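Local structure of protein-glutamine deamidase Cif (Burkholderia pseudomallei, 3EIR) at residues E136-A141 with L258-H263. The protein deamidates a specific glutamine side chain of host NEDD8 to glutamate, thereby disabling cullin-RING ubiquitin ligases and arresting the host cell cycle. Residues are numbered along the deposited sequence; the frame is centred on the assembly and turned at random.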
ATOM      1  N   GLU A 136      13.263  -6.174 -11.749  1.00 75.08           N
ATOM      2  CA  GLU A 136      14.061  -4.982 -11.496  1.00 80.87           C
ATOM      3  C   GLU A 136      14.830  -4.455 -12.701  1.00 82.24           C
ATOM      4  O   GLU A 136      15.456  -3.401 -12.621  1.00 83.96           O
ATOM      5  CB  GLU A 136      14.978  -5.165 -10.277  1.00 89.27           C
ATOM      6  CG  GLU A 136      16.316  -5.816 -10.558  1.00 99.74           C
ATOM      7  CD  GLU A 136      17.274  -5.702  -9.380  1.00104.77           C
ATOM      8  OE1 GLU A 136      18.495  -5.553  -9.616  1.00112.77           O
ATOM      9  OE2 GLU A 136      16.809  -5.754  -8.220  1.00 97.61           O
ATOM     10  N   ASN A 137      14.774  -5.168 -13.820  1.00 79.65           N
ATOM     11  CA  ASN A 137      15.360  -4.639 -15.050  1.00 87.29           C
ATOM     12  C   ASN A 137      14.382  -4.634 -16.220  1.00 87.27           C
ATOM     13  O   ASN A 137      14.747  -4.918 -17.361  1.00 85.64           O
ATOM     14  CB  ASN A 137      16.671  -5.349 -15.408  1.00 92.40           C
ATOM     15  CG  ASN A 137      17.883  -4.681 -14.778  1.00 98.07           C
ATOM     16  OD1 ASN A 137      18.625  -5.300 -14.013  1.00 97.65           O
ATOM     17  ND2 ASN A 137      18.080  -3.404 -15.086  1.00101.04           N
ATOM     18  N   THR A 138      13.131  -4.307 -15.917  1.00 82.49           N
ATOM     19  CA  THR A 138      12.122  -4.102 -16.944  1.00 78.13           C
ATOM     20  C   THR A 138      11.369  -2.801 -16.675  1.00 71.78           C
ATOM     21  O   THR A 138      11.229  -2.381 -15.524  1.00 70.17           O
ATOM     22  CB  THR A 138      11.126  -5.275 -17.005  1.00 73.34           C
ATOM     23  OG1 THR A 138      10.311  -5.274 -15.831  1.00 64.59           O
ATOM     24  CG2 THR A 138      11.865  -6.603 -17.096  1.00 80.51           C
ATOM     25  N   SER A 139      10.895  -2.156 -17.734  1.00 70.47           N
ATOM     26  CA  SER A 139      10.100  -0.948 -17.580  1.00 70.43           C
ATOM     27  C   SER A 139       8.642  -1.302 -17.309  1.00 67.57           C
ATOM     28  O   SER A 139       8.118  -2.268 -17.852  1.00 64.90           O
ATOM     29  CB  SER A 139      10.191  -0.081 -18.832  1.00 79.71           C
ATOM     30  OG  SER A 139       9.681  -0.768 -19.961  1.00 86.95           O
ATOM     31  N   PHE A 140       8.000  -0.513 -16.458  1.00 58.92           N
ATOM     32  CA  PHE A 140       6.578  -0.625 -16.235  1.00 56.51           C
ATOM     33  C   PHE A 140       5.826  -0.798 -17.560  1.00 64.57           C
ATOM     34  O   PHE A 140       5.008  -1.706 -17.705  1.00 65.20           O
ATOM     35  CB  PHE A 140       6.074   0.595 -15.467  1.00 58.95           C
ATOM     36  CG  PHE A 140       4.645   0.486 -15.040  1.00 60.37           C
ATOM     37  CD1 PHE A 140       4.297  -0.259 -13.928  1.00 52.19           C
ATOM     38  CD2 PHE A 140       3.646   1.115 -15.760  1.00 67.81           C
ATOM     39  CE1 PHE A 140       2.983  -0.365 -13.533  1.00 55.20           C
ATOM     40  CE2 PHE A 140       2.322   1.006 -15.371  1.00 67.10           C
ATOM     41  CZ  PHE A 140       1.994   0.267 -14.256  1.00 56.73           C
ATOM     42  N   ALA A 141       6.109   0.060 -18.533  1.00 66.34           N
ATOM     43  CA  ALA A 141       5.490  -0.076 -19.849  1.00 74.21           C
ATOM     44  C   ALA A 141       5.675  -1.494 -20.378  1.00 76.83           C
ATOM     45  O   ALA A 141       4.706  -2.166 -20.727  1.00 77.44           O
ATOM     46  CB  ALA A 141       6.077   0.927 -20.822  1.00 84.74           C
ATOM     47  N   LEU A 258      15.022   0.285  -8.138  1.00 63.30           N
ATOM     48  CA  LEU A 258      13.593   0.160  -8.390  1.00 64.88           C
ATOM     49  C   LEU A 258      13.223  -1.309  -8.572  1.00 66.29           C
ATOM     50  O   LEU A 258      13.888  -2.045  -9.304  1.00 67.12           O
ATOM     51  CB  LEU A 258      13.187   0.964  -9.625  1.00 62.32           C
ATOM     52  CG  LEU A 258      11.728   0.844 -10.070  1.00 60.18           C
ATOM     53  CD1 LEU A 258      10.772   1.223  -8.951  1.00 51.79           C
ATOM     54  CD2 LEU A 258      11.499   1.712 -11.291  1.00 64.41           C
ATOM     55  N   ARG A 259      12.167  -1.730  -7.889  1.00 53.91           N
ATOM     56  CA  ARG A 259      11.709  -3.110  -7.949  1.00 53.54           C
ATOM     57  C   ARG A 259      10.199  -3.104  -7.858  1.00 48.56           C
ATOM     58  O   ARG A 259       9.636  -2.356  -7.064  1.00 49.60           O
ATOM     59  CB  ARG A 259      12.289  -3.913  -6.779  1.00 52.59           C
ATOM     60  CG  ARG A 259      13.761  -4.263  -6.927  1.00 68.19           C
ATOM     61  CD  ARG A 259      14.416  -4.508  -5.573  1.00 73.58           C
ATOM     62  NE  ARG A 259      13.581  -5.318  -4.691  1.00 74.38           N
ATOM     63  CZ  ARG A 259      13.564  -6.649  -4.690  1.00 75.50           C
ATOM     64  NH1 ARG A 259      14.341  -7.328  -5.529  1.00 67.22           N
ATOM     65  NH2 ARG A 259      12.771  -7.302  -3.849  1.00 73.62           N
ATOM     66  N   PHE A 260       9.539  -3.917  -8.676  1.00 44.89           N
ATOM     67  CA  PHE A 260       8.094  -4.076  -8.556  1.00 46.84           C
ATOM     68  C   PHE A 260       7.652  -5.490  -8.924  1.00 48.75           C
ATOM     69  O   PHE A 260       8.355  -6.222  -9.624  1.00 50.06           O
ATOM     70  CB  PHE A 260       7.341  -3.038  -9.395  1.00 43.93           C
ATOM     71  CG  PHE A 260       7.669  -3.082 -10.857  1.00 50.99           C
ATOM     72  CD1 PHE A 260       7.091  -4.033 -11.686  1.00 53.31           C
ATOM     73  CD2 PHE A 260       8.548  -2.162 -11.412  1.00 58.37           C
ATOM     74  CE1 PHE A 260       7.387  -4.072 -13.040  1.00 52.62           C
ATOM     75  CE2 PHE A 260       8.848  -2.197 -12.764  1.00 60.62           C
ATOM     76  CZ  PHE A 260       8.265  -3.155 -13.578  1.00 58.28           C
ATOM     77  N   ALA A 261       6.481  -5.867  -8.437  1.00 43.19           N
ATOM     78  CA  ALA A 261       5.934  -7.185  -8.717  1.00 47.57           C
ATOM     79  C   ALA A 261       4.444  -7.045  -8.954  1.00 40.93           C
ATOM     80  O   ALA A 261       3.746  -6.443  -8.144  1.00 40.60           O
ATOM     81  CB  ALA A 261       6.188  -8.113  -7.543  1.00 41.97           C
ATOM     82  N   SER A 262       3.962  -7.581 -10.068  1.00 45.29           N
ATOM     83  CA  SER A 262       2.528  -7.599 -10.339  1.00 41.00           C
ATOM     84  C   SER A 262       1.940  -8.951  -9.963  1.00 44.82           C
ATOM     85  O   SER A 262       2.639  -9.976  -9.963  1.00 39.12           O
ATOM     86  CB  SER A 262       2.240  -7.313 -11.808  1.00 38.90           C
ATOM     87  OG  SER A 262       2.587  -8.429 -12.604  1.00 47.85           O
ATOM     88  N   HIS A 263       0.651  -8.942  -9.648  1.00 39.75           N
ATOM     89  CA  HIS A 263      -0.061 -10.150  -9.271  1.00 40.09           C
ATOM     90  C   HIS A 263      -1.523 -10.042  -9.706  1.00 42.36           C
ATOM     91  O   HIS A 263      -2.193  -9.068  -9.387  1.00 38.78           O
ATOM     92  CB  HIS A 263       0.017 -10.347  -7.763  1.00 34.27           C
ATOM     93  CG  HIS A 263      -0.227 -11.759  -7.323  1.00 39.80           C
ATOM     94  ND1 HIS A 263      -1.446 -12.387  -7.472  1.00 38.29           N
ATOM     95  CD2 HIS A 263       0.594 -12.663  -6.737  1.00 31.46           C
ATOM     96  CE1 HIS A 263      -1.369 -13.616  -6.990  1.00 37.20           C
ATOM     97  NE2 HIS A 263      -0.143 -13.808  -6.539  1.00 43.91           N
TER
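The far end of the Phe260 ring pushes into the bend of the chain at Thr138-Phe140, where the loop turns into helix 140-144. With CG set between its own backbone N and carbonyl carbon (chi1 58°), the ring leaves the strand and points its CZ at this bend. Phe260 CZ comes within 3.6 Å of Thr138 O, which lies equally near CE2, and Phe140 N is also close; both are approached obliquely. Thr138 OG1 lies 3.7 Å from Phe260 CZ; buried here without a hydrogen-bonding partner, it has this ring carbon as its nearest neighbour across the contact. Ser139 supplies the N-cap of the helix, and Phe140 packs against Leu211 and Leu214 of helix 211-217, extending the buried region.

The ends of Glu136 and Arg259 form the looser, more exposed part. Glu136 runs extended beyond CG across the aliphatic part of Arg259, Glu136 OE2 being 3.6 Å from Arg259 CG. OE2 of Glu136 comes to the edge of the Arg259 guanidinium, in its plane, although the two flat groups stand 84° apart. Glu136 OE2 stays 4.0 Å from Arg259 NH1, a long salt bridge made by one oxygen, not a two-pronged pairing. At its root the side chain is close against the strand, Glu136 CB resting 3.4 Å from Leu258 O.

No hydrogen bond joins the two segments, although Phe260 bonds through its backbone to Leu135, the residue just before Glu136. Loop and helix start thus flank strand 258-265, an outermost strand of the antiparallel sheet in this papain-like fold.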